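Local atomic coordinates of anaphase-promoting complex subunit cut9 (Schizosaccharomyces pombe, PDB entry 2XPI), a protein that forms a tetratricopeptide-repeat subunit of the anaphase-promoting complex, a ubiquitin ligase that controls progression through mitosis and G1, and binds hcn1. Residues D364-H369 with L377-Y382; V559-H562 with L568-T571. All coordinates share one frame; numbering follows the deposited sequence.

Interaction 1: residues D364-H369 with L377-Y382; sequences DLVDRH and LAVGIY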
ATOM      1  N   ASP A 364      21.923   2.844  -9.810  1.00 65.87           N
ATOM      2  CA  ASP A 364      21.027   3.489  -8.854  1.00 67.97           C
ATOM      3  C   ASP A 364      19.565   3.307  -9.205  1.00 62.67           C
ATOM      4  O   ASP A 364      18.702   3.507  -8.353  1.00 63.49           O
ATOM      5  CB  ASP A 364      21.381   4.954  -8.550  1.00 74.34           C
ATOM      6  CG  ASP A 364      21.073   5.886  -9.688  1.00 76.03           C
ATOM      7  OD1 ASP A 364      20.175   6.754  -9.541  1.00 75.49           O
ATOM      8  OD2 ASP A 364      21.760   5.761 -10.720  1.00 77.74           O
ATOM      9  N   LEU A 365      19.291   2.900 -10.441  1.00 58.11           N
ATOM     10  CA  LEU A 365      17.937   2.515 -10.806  1.00 54.20           C
ATOM     11  C   LEU A 365      17.564   1.201 -10.116  1.00 55.17           C
ATOM     12  O   LEU A 365      16.482   1.087  -9.534  1.00 55.08           O
ATOM     13  CB  LEU A 365      17.774   2.412 -12.315  1.00 51.06           C
ATOM     14  CG  LEU A 365      17.549   3.693 -13.123  1.00 49.76           C
ATOM     15  CD1 LEU A 365      17.334   3.357 -14.603  1.00 47.91           C
ATOM     16  CD2 LEU A 365      16.364   4.445 -12.598  1.00 48.78           C
ATOM     17  N   VAL A 366      18.450   0.208 -10.134  1.00 56.42           N
ATOM     18  CA  VAL A 366      18.090  -1.030  -9.443  1.00 60.86           C
ATOM     19  C   VAL A 366      18.096  -0.815  -7.941  1.00 67.32           C
ATOM     20  O   VAL A 366      17.406  -1.515  -7.206  1.00 68.86           O
ATOM     21  CB  VAL A 366      18.951  -2.257  -9.811  1.00 58.12           C
ATOM     22  CG1 VAL A 366      19.521  -2.110 -11.199  1.00 56.52           C
ATOM     23  CG2 VAL A 366      20.023  -2.476  -8.782  1.00 57.86           C
ATOM     24  N   ASP A 367      18.857   0.170  -7.484  1.00 72.04           N
ATOM     25  CA  ASP A 367      18.834   0.495  -6.067  1.00 77.18           C
ATOM     26  C   ASP A 367      17.497   1.088  -5.635  1.00 75.22           C
ATOM     27  O   ASP A 367      16.967   0.717  -4.597  1.00 76.22           O
ATOM     28  CB  ASP A 367      19.969   1.437  -5.675  1.00 83.31           C
ATOM     29  CG  ASP A 367      20.040   1.654  -4.170  1.00 91.74           C
ATOM     30  OD1 ASP A 367      20.402   2.772  -3.734  1.00 95.66           O
ATOM     31  OD2 ASP A 367      19.716   0.701  -3.416  1.00 94.07           O
ATOM     32  N   ARG A 368      16.949   2.001  -6.433  1.00 73.74           N
ATOM     33  CA  ARG A 368      15.756   2.744  -6.015  1.00 73.52           C
ATOM     34  C   ARG A 368      14.463   2.310  -6.712  1.00 71.02           C
ATOM     35  O   ARG A 368      13.376   2.563  -6.204  1.00 72.78           O
ATOM     36  CB  ARG A 368      15.969   4.250  -6.181  1.00 75.13           C
ATOM     37  CG  ARG A 368      15.993   4.711  -7.618  1.00 77.17           C
ATOM     38  CD  ARG A 368      16.489   6.141  -7.736  1.00 81.99           C
ATOM     39  NE  ARG A 368      17.477   6.438  -6.705  1.00 88.44           N
ATOM     40  CZ  ARG A 368      17.482   7.558  -5.984  1.00 95.47           C
ATOM     41  NH1 ARG A 368      16.556   8.492  -6.198  1.00 96.78           N
ATOM     42  NH2 ARG A 368      18.411   7.752  -5.050  1.00 99.00           N
ATOM     43  N   HIS A 369      14.575   1.660  -7.868  1.00 67.00           N
ATOM     44  CA  HIS A 369      13.391   1.189  -8.585  1.00 63.04           C
ATOM     45  C   HIS A 369      13.536  -0.252  -9.078  1.00 60.10           C
ATOM     46  O   HIS A 369      13.441  -0.515 -10.268  1.00 57.16           O
ATOM     47  CB  HIS A 369      13.086   2.083  -9.782  1.00 61.44           C
ATOM     48  CG  HIS A 369      12.833   3.514  -9.429  1.00 65.18           C
ATOM     49  ND1 HIS A 369      11.730   3.920  -8.704  1.00 67.85           N
ATOM     50  CD2 HIS A 369      13.522   4.642  -9.731  1.00 65.70           C
ATOM     51  CE1 HIS A 369      11.760   5.234  -8.566  1.00 68.49           C
ATOM     52  NE2 HIS A 369      12.835   5.697  -9.181  1.00 66.79           N
ATOM     53  N   LEU A 377      15.549  -2.483 -18.266  1.00 42.80           N
ATOM     54  CA  LEU A 377      15.917  -2.008 -19.598  1.00 42.10           C
ATOM     55  C   LEU A 377      17.313  -1.422 -19.519  1.00 44.52           C
ATOM     56  O   LEU A 377      18.141  -1.666 -20.385  1.00 46.82           O
ATOM     57  CB  LEU A 377      14.941  -0.937 -20.070  1.00 39.57           C
ATOM     58  CG  LEU A 377      14.700  -0.521 -21.538  1.00 39.23           C
ATOM     59  CD1 LEU A 377      15.082   0.920 -21.743  1.00 38.35           C
ATOM     60  CD2 LEU A 377      15.317  -1.410 -22.607  1.00 37.51           C
ATOM     61  N   ALA A 378      17.575  -0.658 -18.462  1.00 44.20           N
ATOM     62  CA  ALA A 378      18.856   0.027 -18.303  1.00 41.62           C
ATOM     63  C   ALA A 378      20.006  -0.962 -18.051  1.00 40.27           C
ATOM     64  O   ALA A 378      21.097  -0.835 -18.628  1.00 39.22           O
ATOM     65  CB  ALA A 378      18.777   1.071 -17.190  1.00 40.12           C
ATOM     66  N   VAL A 379      19.761  -1.940 -17.186  1.00 39.22           N
ATOM     67  CA  VAL A 379      20.744  -2.996 -16.956  1.00 39.93           C
ATOM     68  C   VAL A 379      21.075  -3.718 -18.271  1.00 40.50           C
ATOM     69  O   VAL A 379      22.223  -4.019 -18.532  1.00 43.00           O
ATOM     70  CB  VAL A 379      20.262  -4.000 -15.900  1.00 39.26           C
ATOM     71  CG1 VAL A 379      21.224  -5.133 -15.781  1.00 38.52           C
ATOM     72  CG2 VAL A 379      20.128  -3.316 -14.558  1.00 42.04           C
ATOM     73  N   GLY A 380      20.068  -3.952 -19.106  1.00 38.82           N
ATOM     74  CA  GLY A 380      20.260  -4.655 -20.352  1.00 39.79           C
ATOM     75  C   GLY A 380      21.062  -3.841 -21.348  1.00 42.17           C
ATOM     76  O   GLY A 380      21.993  -4.354 -21.966  1.00 45.11           O
ATOM     77  N   ILE A 381      20.700  -2.573 -21.515  1.00 41.44           N
ATOM     78  CA  ILE A 381      21.371  -1.712 -22.477  1.00 41.07           C
ATOM     79  C   ILE A 381      22.843  -1.610 -22.134  1.00 44.46           C
ATOM     80  O   ILE A 381      23.689  -1.565 -23.021  1.00 42.75           O
ATOM     81  CB  ILE A 381      20.734  -0.311 -22.540  1.00 38.91           C
ATOM     82  CG1 ILE A 381      19.370  -0.402 -23.228  1.00 38.52           C
ATOM     83  CG2 ILE A 381      21.651   0.677 -23.296  1.00 36.58           C
ATOM     84  CD1 ILE A 381      18.571   0.864 -23.163  1.00 38.56           C
ATOM     85  N   TYR A 382      23.139  -1.607 -20.835  1.00 48.32           N
ATOM     86  CA  TYR A 382      24.523  -1.586 -20.375  1.00 49.14           C
ATOM     87  C   TYR A 382      25.286  -2.816 -20.807  1.00 50.81           C
ATOM     88  O   TYR A 382      26.376  -2.701 -21.349  1.00 52.79           O
ATOM     89  CB  TYR A 382      24.630  -1.484 -18.862  1.00 49.55           C
ATOM     90  CG  TYR A 382      26.026  -1.819 -18.427  1.00 51.97           C
ATOM     91  CD1 TYR A 382      27.092  -1.012 -18.799  1.00 52.38           C
ATOM     92  CD2 TYR A 382      26.294  -2.959 -17.684  1.00 55.75           C
ATOM     93  CE1 TYR A 382      28.380  -1.310 -18.429  1.00 54.84           C
ATOM     94  CE2 TYR A 382      27.595  -3.278 -17.306  1.00 58.00           C
ATOM     95  CZ  TYR A 382      28.631  -2.444 -17.685  1.00 58.63           C
ATOM     96  OH  TYR A 382      29.923  -2.737 -17.317  1.00 61.96           O
TER

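Interaction 2: residues V559-H562 with L568-T571; sequences VYLH and LAIT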
ATOM      1  N   VAL A 559      39.975  -6.009 -55.645  1.00 53.50           N
ATOM      2  CA  VAL A 559      39.948  -4.906 -56.589  1.00 53.19           C
ATOM      3  C   VAL A 559      41.329  -4.701 -57.233  1.00 57.29           C
ATOM      4  O   VAL A 559      41.428  -4.524 -58.450  1.00 59.67           O
ATOM      5  CB  VAL A 559      39.437  -3.611 -55.940  1.00 48.66           C
ATOM      6  CG1 VAL A 559      39.676  -2.433 -56.851  1.00 48.11           C
ATOM      7  CG2 VAL A 559      37.976  -3.741 -55.635  1.00 46.42           C
ATOM      8  N   TYR A 560      42.385  -4.749 -56.426  1.00 57.10           N
ATOM      9  CA  TYR A 560      43.726  -4.475 -56.927  1.00 59.28           C
ATOM     10  C   TYR A 560      44.147  -5.425 -58.036  1.00 62.98           C
ATOM     11  O   TYR A 560      44.691  -4.997 -59.063  1.00 64.17           O
ATOM     12  CB  TYR A 560      44.777  -4.430 -55.806  1.00 59.45           C
ATOM     13  CG  TYR A 560      44.865  -3.045 -55.222  1.00 60.21           C
ATOM     14  CD1 TYR A 560      45.125  -1.961 -56.043  1.00 61.25           C
ATOM     15  CD2 TYR A 560      44.651  -2.808 -53.870  1.00 59.54           C
ATOM     16  CE1 TYR A 560      45.188  -0.683 -55.542  1.00 61.02           C
ATOM     17  CE2 TYR A 560      44.710  -1.528 -53.361  1.00 59.78           C
ATOM     18  CZ  TYR A 560      44.980  -0.465 -54.209  1.00 60.99           C
ATOM     19  OH  TYR A 560      45.043   0.828 -53.742  1.00 61.87           O
ATOM     20  N   LEU A 561      43.896  -6.711 -57.851  1.00 62.88           N
ATOM     21  CA  LEU A 561      44.261  -7.618 -58.915  1.00 63.15           C
ATOM     22  C   LEU A 561      43.279  -7.575 -60.084  1.00 63.63           C
ATOM     23  O   LEU A 561      43.535  -8.164 -61.121  1.00 66.52           O
ATOM     24  CB  LEU A 561      44.593  -9.031 -58.412  1.00 62.09           C
ATOM     25  CG  LEU A 561      43.565  -9.994 -57.867  1.00 59.17           C
ATOM     26  CD1 LEU A 561      44.082 -10.605 -56.568  1.00 57.71           C
ATOM     27  CD2 LEU A 561      42.286  -9.266 -57.662  1.00 59.39           C
ATOM     28  N   HIS A 562      42.183  -6.842 -59.932  1.00 63.97           N
ATOM     29  CA  HIS A 562      41.343  -6.513 -61.079  1.00 67.45           C
ATOM     30  C   HIS A 562      41.974  -5.374 -61.846  1.00 67.97           C
ATOM     31  O   HIS A 562      41.934  -5.333 -63.078  1.00 68.01           O
ATOM     32  CB  HIS A 562      39.937  -6.109 -60.650  1.00 71.36           C
ATOM     33  CG  HIS A 562      38.987  -7.260 -60.574  1.00 75.13           C
ATOM     34  ND1 HIS A 562      38.213  -7.518 -59.465  1.00 75.95           N
ATOM     35  CD2 HIS A 562      38.711  -8.242 -61.464  1.00 76.71           C
ATOM     36  CE1 HIS A 562      37.493  -8.604 -59.679  1.00 77.02           C
ATOM     37  NE2 HIS A 562      37.774  -9.061 -60.886  1.00 77.32           N
ATOM     38  N   LEU A 568      50.131  -4.862 -54.795  1.00 67.70           N
ATOM     39  CA  LEU A 568      49.328  -4.180 -53.783  1.00 65.71           C
ATOM     40  C   LEU A 568      48.280  -5.123 -53.219  1.00 66.15           C
ATOM     41  O   LEU A 568      47.941  -5.052 -52.045  1.00 63.97           O
ATOM     42  CB  LEU A 568      48.630  -2.952 -54.362  1.00 62.52           C
ATOM     43  CG  LEU A 568      49.528  -1.786 -54.747  1.00 60.08           C
ATOM     44  CD1 LEU A 568      48.665  -0.583 -55.113  1.00 57.34           C
ATOM     45  CD2 LEU A 568      50.509  -1.470 -53.599  1.00 59.36           C
ATOM     46  N   ALA A 569      47.762  -6.000 -54.073  1.00 68.44           N
ATOM     47  CA  ALA A 569      46.827  -7.027 -53.638  1.00 68.09           C
ATOM     48  C   ALA A 569      47.471  -7.934 -52.591  1.00 69.83           C
ATOM     49  O   ALA A 569      46.785  -8.437 -51.700  1.00 71.62           O
ATOM     50  CB  ALA A 569      46.347  -7.841 -54.817  1.00 66.26           C
ATOM     51  N   ILE A 570      48.787  -8.127 -52.695  1.00 67.99           N
ATOM     52  CA  ILE A 570      49.515  -9.035 -51.807  1.00 67.55           C
ATOM     53  C   ILE A 570      49.668  -8.515 -50.376  1.00 67.50           C
ATOM     54  O   ILE A 570      49.487  -9.269 -49.423  1.00 69.91           O
ATOM     55  CB  ILE A 570      50.905  -9.412 -52.386  1.00 69.04           C
ATOM     56  CG1 ILE A 570      50.756 -10.511 -53.427  1.00 70.14           C
ATOM     57  CG2 ILE A 570      51.825  -9.927 -51.296  1.00 69.41           C
ATOM     58  CD1 ILE A 570      51.844 -10.507 -54.456  1.00 70.93           C
ATOM     59  N   THR A 571      49.991  -7.237 -50.218  1.00 65.28           N
ATOM     60  CA  THR A 571      50.160  -6.669 -48.880  1.00 66.38           C
ATOM     61  C   THR A 571      48.838  -6.587 -48.087  1.00 67.10           C
ATOM     62  O   THR A 571      48.832  -6.685 -46.852  1.00 66.57           O
ATOM     63  CB  THR A 571      50.825  -5.287 -48.949  1.00 65.07           C
ATOM     64  OG1 THR A 571      50.108  -4.473 -49.883  1.00 64.35           O
ATOM     65  CG2 THR A 571      52.278  -5.418 -49.418  1.00 65.20           C
TER

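Interaction 1: residues D364-H369 with L377-Y382
Leu365 sets a single branch, CD1, against the methyl of Ala378, 3.7 Å from Ala378 CB. Its CG lies opposite the carbonyl carbon (chi1 -81°) and the chain then runs on extended, carrying CD1 out to the neighbouring helix, where the lone methyl of Ala378 meets it. The next residue, Val366, makes the second touch: its CG1 meets Val379 CG2 at 3.6 Å, the two valines crossing at about a right angle, methyl against methyl. The contact therefore consists of two apolar pairs set side by side, with no hydrogen bond between the segments. The backbones stay well apart, Leu365 CA and Ala378 CA being 8.0 Å from each other, and side-chain methyls bridge the interval. Only 112 Å² is buried between the segments; the same residues also pack on other helices. Leu365 also rests on Tyr342 and Ala378 on Leu346, so helix 342-352 covers the Leu365–Ala378 pair, while Val379 touches Tyr395 of helix 389-402. Farther along helix 373-385, Ile381 packs on an apolar side chain of another protein's chain. Helix 355-368 finishes at this point: His369 N is bonded to Leu365 O, and Thr375 OG1 takes part in a hydrogen bond with His369 O, tying the turn to the start of the next helix. This is the seam between consecutive tetratricopeptide repeats: the last helix of TPR 8 packs antiparallel against the first helix of TPR 9, as in the right-handed superhelix of TPR proteins.

Interaction 2: residues V559-H562 with L568-T571
Tyr560 and Ala569 pair across the two helices of TPR 14, a helix-turn-helix unit, and both match consensus positions of the TPR motif: the tyrosine in the first helix and the small alanine in the second. The small alanine is consistent with the close approach of the backbones, Tyr560 CA and Ala569 CA lying 5.2 Å apart. Its methyl is a low bump that fits the hollow between two neighbours on the first helix: Ala569 CB sits 3.9 Å from Tyr560 CB on one flank and 4.0 Å from Leu561 CD1 on the other. Leu561 closes its side of the notch because chi1 of 71° turns CG between the backbone N and the carbonyl carbon, bringing one branch alongside the methyl. The larger bump is Leu568, which lies over one face of the Tyr560 ring. Its CB stands 3.9 Å from the ring centroid and 12° off the normal, a CH-pi contact placed almost centrally. CD1 of Leu568 then slides outward over the same ring, 3.5 Å from Tyr560 CE1, and follows it toward the hydroxyl end. The flat ring thus serves as a floor for the leucine; 196 Å² is buried, mostly by apolar side chains, and no hydrogen bond crosses between the segments. Tyr560 also touches Ile536 of helix 532-545, joining this repeat to the preceding one. Val559 packs on that same helix, and His562 meets Tyr532 there with nearly parallel planes and an aromatic side chain of another protein's chain edge-to-face. One turn on from the leucine, Thr571 OG1 donates to Leu568 O at 3.1 Å, its C=O...OG1 angle being 119°.

In the fold
Both contacts belong to one continuous array of helices built from TPR repeats, yet they lie far apart: their centres are about 50 Å apart and their nearest atoms about 34 Å, with no touch between them. Interaction 1 comes first along the chain and closes before interaction 2 opens. The centre of interaction 1 lies about 17 Å from the centre of the chain, that of interaction 2 about 49 Å, near the C-terminal end. The first joins two successive repeats, TPR 8 and TPR 9; the second joins the paired helices within TPR 14. Contacts of both kinds, between repeats and within one, build the superhelix whose TPR 8 and 10-13 bind hcn1.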